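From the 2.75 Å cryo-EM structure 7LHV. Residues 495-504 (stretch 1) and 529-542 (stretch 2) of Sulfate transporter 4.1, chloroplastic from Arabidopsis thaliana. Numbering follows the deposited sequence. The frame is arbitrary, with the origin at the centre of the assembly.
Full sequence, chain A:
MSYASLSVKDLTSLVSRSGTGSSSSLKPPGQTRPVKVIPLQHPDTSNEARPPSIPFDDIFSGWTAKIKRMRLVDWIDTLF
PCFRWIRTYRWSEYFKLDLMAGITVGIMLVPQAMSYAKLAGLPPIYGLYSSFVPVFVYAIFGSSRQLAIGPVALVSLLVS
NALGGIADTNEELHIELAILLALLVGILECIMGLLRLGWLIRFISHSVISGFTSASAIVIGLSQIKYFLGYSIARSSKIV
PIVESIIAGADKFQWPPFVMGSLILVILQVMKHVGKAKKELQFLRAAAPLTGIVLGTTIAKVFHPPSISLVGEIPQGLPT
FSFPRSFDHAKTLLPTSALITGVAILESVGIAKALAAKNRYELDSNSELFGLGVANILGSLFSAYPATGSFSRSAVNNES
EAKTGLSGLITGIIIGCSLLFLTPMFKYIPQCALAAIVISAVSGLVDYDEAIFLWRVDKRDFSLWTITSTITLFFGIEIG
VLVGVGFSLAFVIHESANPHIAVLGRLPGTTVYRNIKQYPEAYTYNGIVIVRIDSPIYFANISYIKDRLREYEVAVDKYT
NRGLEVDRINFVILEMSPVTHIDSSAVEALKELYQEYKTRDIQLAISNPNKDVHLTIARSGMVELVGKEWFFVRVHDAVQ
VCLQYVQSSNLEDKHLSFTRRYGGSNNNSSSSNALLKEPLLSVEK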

# COMPACT_ATOMS: atom_id res chain seq x y z
N GLU A 495 1.78 -10.64 -1.68
CA GLU A 495 0.94 -11.72 -1.17
C GLU A 495 -0.47 -11.66 -1.76
O GLU A 495 -1.04 -12.69 -2.12
N SER A 496 -1.03 -10.46 -1.87
CA SER A 496 -2.39 -10.33 -2.40
C SER A 496 -2.44 -10.71 -3.88
O SER A 496 -3.42 -11.29 -4.34
N ALA A 497 -1.38 -10.39 -4.62
CA ALA A 497 -1.36 -10.56 -6.07
C ALA A 497 -0.95 -11.96 -6.52
O ALA A 497 -0.91 -12.21 -7.72
N ASN A 498 -0.64 -12.87 -5.60
CA ASN A 498 -0.25 -14.23 -5.94
C ASN A 498 -1.07 -15.23 -5.12
O ASN A 498 -0.53 -15.91 -4.24
N PRO A 499 -2.37 -15.34 -5.39
CA PRO A 499 -3.19 -16.31 -4.66
C PRO A 499 -2.85 -17.73 -5.07
O PRO A 499 -2.34 -18.01 -6.15
N HIS A 500 -3.15 -18.65 -4.16
CA HIS A 500 -2.90 -20.07 -4.40
C HIS A 500 -4.05 -20.66 -5.21
O HIS A 500 -5.22 -20.47 -4.87
N ILE A 501 -3.71 -21.36 -6.29
CA ILE A 501 -4.67 -22.01 -7.16
C ILE A 501 -4.31 -23.48 -7.24
O ILE A 501 -3.16 -23.83 -7.53
N ALA A 502 -5.29 -24.35 -6.98
CA ALA A 502 -5.05 -25.78 -6.85
C ALA A 502 -5.70 -26.54 -8.01
O ALA A 502 -6.86 -26.30 -8.34
N VAL A 503 -4.93 -27.45 -8.60
CA VAL A 503 -5.44 -28.34 -9.64
C VAL A 503 -5.88 -29.62 -8.94
O VAL A 503 -5.06 -30.42 -8.50
N LEU A 504 -7.19 -29.81 -8.83
CA LEU A 504 -7.74 -30.93 -8.07
C LEU A 504 -7.68 -32.22 -8.88
O LEU A 504 -7.75 -32.22 -10.11
N VAL A 529 -9.93 -30.34 -16.60
CA VAL A 529 -9.09 -29.72 -15.58
C VAL A 529 -10.00 -29.08 -14.55
O VAL A 529 -10.87 -28.28 -14.89
N ILE A 530 -9.79 -29.43 -13.28
CA ILE A 530 -10.57 -28.89 -12.17
C ILE A 530 -9.67 -27.94 -11.40
O ILE A 530 -8.62 -28.34 -10.89
N VAL A 531 -10.09 -26.68 -11.31
CA VAL A 531 -9.29 -25.61 -10.72
C VAL A 531 -10.05 -25.02 -9.55
O VAL A 531 -11.24 -24.70 -9.68
N ARG A 532 -9.38 -24.87 -8.42
CA ARG A 532 -9.95 -24.24 -7.23
C ARG A 532 -9.13 -23.01 -6.88
O ARG A 532 -7.90 -23.10 -6.76
N ILE A 533 -9.80 -21.88 -6.72
CA ILE A 533 -9.15 -20.64 -6.32
C ILE A 533 -9.26 -20.53 -4.81
O ILE A 533 -10.33 -20.24 -4.27
N ASP A 534 -8.14 -20.75 -4.11
CA ASP A 534 -8.16 -20.78 -2.65
C ASP A 534 -8.10 -19.38 -2.06
O ASP A 534 -7.26 -19.12 -1.19
N SER A 535 -8.99 -18.50 -2.50
CA SER A 535 -9.02 -17.12 -2.01
C SER A 535 -10.22 -16.39 -2.60
O SER A 535 -10.73 -16.78 -3.66
N PRO A 536 -10.72 -15.34 -1.94
CA PRO A 536 -11.70 -14.47 -2.59
C PRO A 536 -11.08 -13.77 -3.78
O PRO A 536 -9.90 -13.43 -3.79
N ILE A 537 -11.90 -13.54 -4.80
CA ILE A 537 -11.45 -12.91 -6.04
C ILE A 537 -11.87 -11.45 -6.01
O ILE A 537 -13.06 -11.13 -5.86
N TYR A 538 -10.90 -10.55 -6.16
CA TYR A 538 -11.17 -9.12 -6.21
C TYR A 538 -10.12 -8.48 -7.11
O TYR A 538 -9.34 -9.17 -7.77
N PHE A 539 -10.11 -7.15 -7.15
CA PHE A 539 -9.33 -6.45 -8.17
C PHE A 539 -7.83 -6.67 -8.03
O PHE A 539 -7.11 -6.51 -9.02
N ALA A 540 -7.35 -7.01 -6.83
CA ALA A 540 -5.91 -7.13 -6.65
C ALA A 540 -5.36 -8.41 -7.27
O ALA A 540 -4.30 -8.39 -7.90
N ASN A 541 -6.06 -9.53 -7.11
CA ASN A 541 -5.56 -10.82 -7.58
C ASN A 541 -6.22 -11.30 -8.86
O ASN A 541 -6.05 -12.46 -9.23
N ILE A 542 -6.98 -10.44 -9.54
CA ILE A 542 -7.69 -10.88 -10.73
C ILE A 542 -6.73 -11.11 -11.89
O ILE A 542 -6.97 -11.99 -12.74

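The side-chain packing follows from an antiparallel pairing of strand 501-504 with strand 529-533, whose N-to-C directions differ by 150° and whose axes approach to 4.8 Å. Two short bonds fix the register, Ala 502 N to Arg 532 O and Arg 532 N to Ala 502 O, both 2.9 Å and nearly straight at 171° and 164°. Because side chains alternate along a strand, this register places Ala 502, Leu 504, Ile 530 and Arg 532 on one face of the sheet and Ile 501, Val 503, Val 531 and Ile 533 on the other.

Leu 504 has the largest covered area, 85 Å². With chi1 m and chi2 p, it brings CD1 to 3.3 Å from Arg 532 CB, a tight contact, while its CB lies 4.1 Å from Ile 530 CG2. Ile 530, chi1 m and chi2 t, has 66 Å² covered. The same Leu 504 CD1 sits over one face of the Arg 532 guanidinium, so a methyl group meets the flat of the charged group without taking up its in-plane N-H directions, which serve Asp 534 and partners elsewhere in the structure.

Arg 532 follows with 78 Å². Its chi1 and chi2 are both t, and chi3 turns to p, which directs the guanidinium to Asp 534 two residues along. NE reaches Asp 534 OD1 at 2.4 Å, a very short salt bridge, and Arg 532 NH2 donates to Asp 534 OD2 at 3.3 Å with an angle of 167°. The small side chain of Ala 502 lies alongside, its CB 3.5 Å from Arg 532 NH2.

Asp 534, chi1 m, extends this polar network across the stretches. His 500, chi1 t, donates from ND1 to Asp 534 OD2 at 2.9 Å and 149°; the carboxylate oxygen lies at the ring edge, near its plane, as an in-plane N-H requires. OD2 therefore accepts from both His 500 and Arg 532. The backbone supports the pair, Asp 534 N donating to His 500 O at 3.0 Å.

The other face is apolar: Ile 501, chi1 m and chi2 t, places CG2 3.6 Å from Val 531 CG1 and CG1 4.2 Å from Ile 533 CG1.

Beyond the strands, Pro 499 points toward stretch 2, with CB 3.2 Å from Ser 535 OG and CG 3.7 Å from Asn 541 CB. Asn 541, chi1 p, is held within its own stretch: ND2 donates to Pro 536 O at 2.9 Å, and OD1 accepts from Tyr 538 N at 3.0 Å.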

# COMPACT_ATOMS: atom_id res chain seq x y z
CB GLU A 495 0.88 -11.68 0.35
CG GLU A 495 0.05 -12.80 0.95
CD GLU A 495 0.66 -14.17 0.70
OE1 GLU A 495 1.90 -14.24 0.53
OE2 GLU A 495 -0.09 -15.16 0.67
CB SER A 496 -2.90 -8.91 -2.20
OG SER A 496 -3.07 -8.61 -0.82
CB ALA A 497 -0.42 -9.53 -6.70
CB ASN A 498 1.24 -14.45 -5.72
CG ASN A 498 2.09 -13.62 -6.66
OD1 ASN A 498 1.74 -13.41 -7.82
ND2 ASN A 498 3.22 -13.14 -6.16
CB PRO A 499 -4.61 -15.94 -5.07
CG PRO A 499 -4.46 -15.35 -6.42
CD PRO A 499 -3.15 -14.61 -6.40
CB HIS A 500 -2.74 -20.82 -3.09
CG HIS A 500 -2.31 -22.24 -3.26
ND1 HIS A 500 -3.13 -23.31 -2.99
CD2 HIS A 500 -1.13 -22.77 -3.67
CE1 HIS A 500 -2.49 -24.44 -3.22
NE2 HIS A 500 -1.27 -24.14 -3.64
CB ILE A 501 -4.70 -21.36 -8.55
CG1 ILE A 501 -5.42 -20.01 -8.50
CG2 ILE A 501 -5.36 -22.28 -9.56
CD1 ILE A 501 -5.36 -19.25 -9.79
CB ALA A 502 -5.59 -26.31 -5.53
CB VAL A 503 -4.39 -28.61 -10.72
CG1 VAL A 503 -4.92 -29.63 -11.72
CG2 VAL A 503 -4.01 -27.32 -11.41
CB LEU A 504 -9.18 -30.65 -7.66
CG LEU A 504 -9.40 -29.72 -6.48
CD1 LEU A 504 -9.07 -28.31 -6.87
CD2 LEU A 504 -10.84 -29.80 -6.02
CB VAL A 529 -8.13 -28.69 -16.19
CG1 VAL A 529 -7.59 -27.77 -15.11
CG2 VAL A 529 -6.99 -29.39 -16.90
CB ILE A 530 -11.11 -30.00 -11.26
CG1 ILE A 530 -11.73 -31.12 -12.10
CG2 ILE A 530 -12.12 -29.44 -10.28
CD1 ILE A 530 -11.89 -32.42 -11.36
CB VAL A 531 -8.94 -24.53 -11.76
CG1 VAL A 531 -8.41 -23.29 -11.08
CG2 VAL A 531 -7.93 -25.06 -12.74
CB ARG A 532 -9.97 -25.21 -6.05
CG ARG A 532 -10.67 -24.71 -4.82
CD ARG A 532 -10.45 -25.68 -3.67
NE ARG A 532 -9.05 -25.71 -3.26
CZ ARG A 532 -8.44 -26.78 -2.76
NH1 ARG A 532 -9.08 -27.92 -2.59
NH2 ARG A 532 -7.15 -26.70 -2.44
CB ILE A 533 -9.77 -19.42 -7.01
CG1 ILE A 533 -9.61 -19.53 -8.53
CG2 ILE A 533 -9.14 -18.14 -6.50
CD1 ILE A 533 -10.86 -19.96 -9.25
CB ASP A 534 -6.98 -21.62 -2.13
CG ASP A 534 -7.07 -23.07 -2.55
OD1 ASP A 534 -8.18 -23.63 -2.52
OD2 ASP A 534 -6.02 -23.65 -2.91
CB SER A 535 -7.74 -16.38 -2.38
OG SER A 535 -7.45 -16.54 -3.76
CB PRO A 536 -12.08 -13.48 -1.49
CG PRO A 536 -10.94 -13.51 -0.54
CD PRO A 536 -10.42 -14.91 -0.57
CB ILE A 537 -12.02 -13.62 -7.27
CG1 ILE A 537 -11.82 -15.13 -7.16
CG2 ILE A 537 -11.36 -13.10 -8.53
CD1 ILE A 537 -12.40 -15.90 -8.32
CB TYR A 538 -11.22 -8.52 -4.79
CG TYR A 538 -9.92 -8.54 -4.02
CD1 TYR A 538 -9.32 -9.74 -3.67
CD2 TYR A 538 -9.31 -7.36 -3.63
CE1 TYR A 538 -8.14 -9.76 -2.96
CE2 TYR A 538 -8.13 -7.38 -2.92
CZ TYR A 538 -7.55 -8.58 -2.59
OH TYR A 538 -6.37 -8.60 -1.88
CB PHE A 539 -9.64 -4.95 -8.15
CG PHE A 539 -9.46 -4.31 -6.80
CD1 PHE A 539 -8.23 -3.81 -6.42
CD2 PHE A 539 -10.53 -4.18 -5.94
CE1 PHE A 539 -8.07 -3.21 -5.19
CE2 PHE A 539 -10.37 -3.58 -4.71
CZ PHE A 539 -9.14 -3.10 -4.33
CB ALA A 540 -5.56 -7.08 -5.16
CB ASN A 541 -5.71 -11.88 -6.48
CG ASN A 541 -7.12 -11.95 -5.94
OD1 ASN A 541 -8.06 -11.45 -6.54
ND2 ASN A 541 -7.26 -12.58 -4.78
CB ILE A 542 -8.81 -9.89 -11.10
CG1 ILE A 542 -9.74 -10.52 -12.12
CG2 ILE A 542 -8.23 -8.59 -11.61
CD1 ILE A 542 -10.20 -11.91 -11.75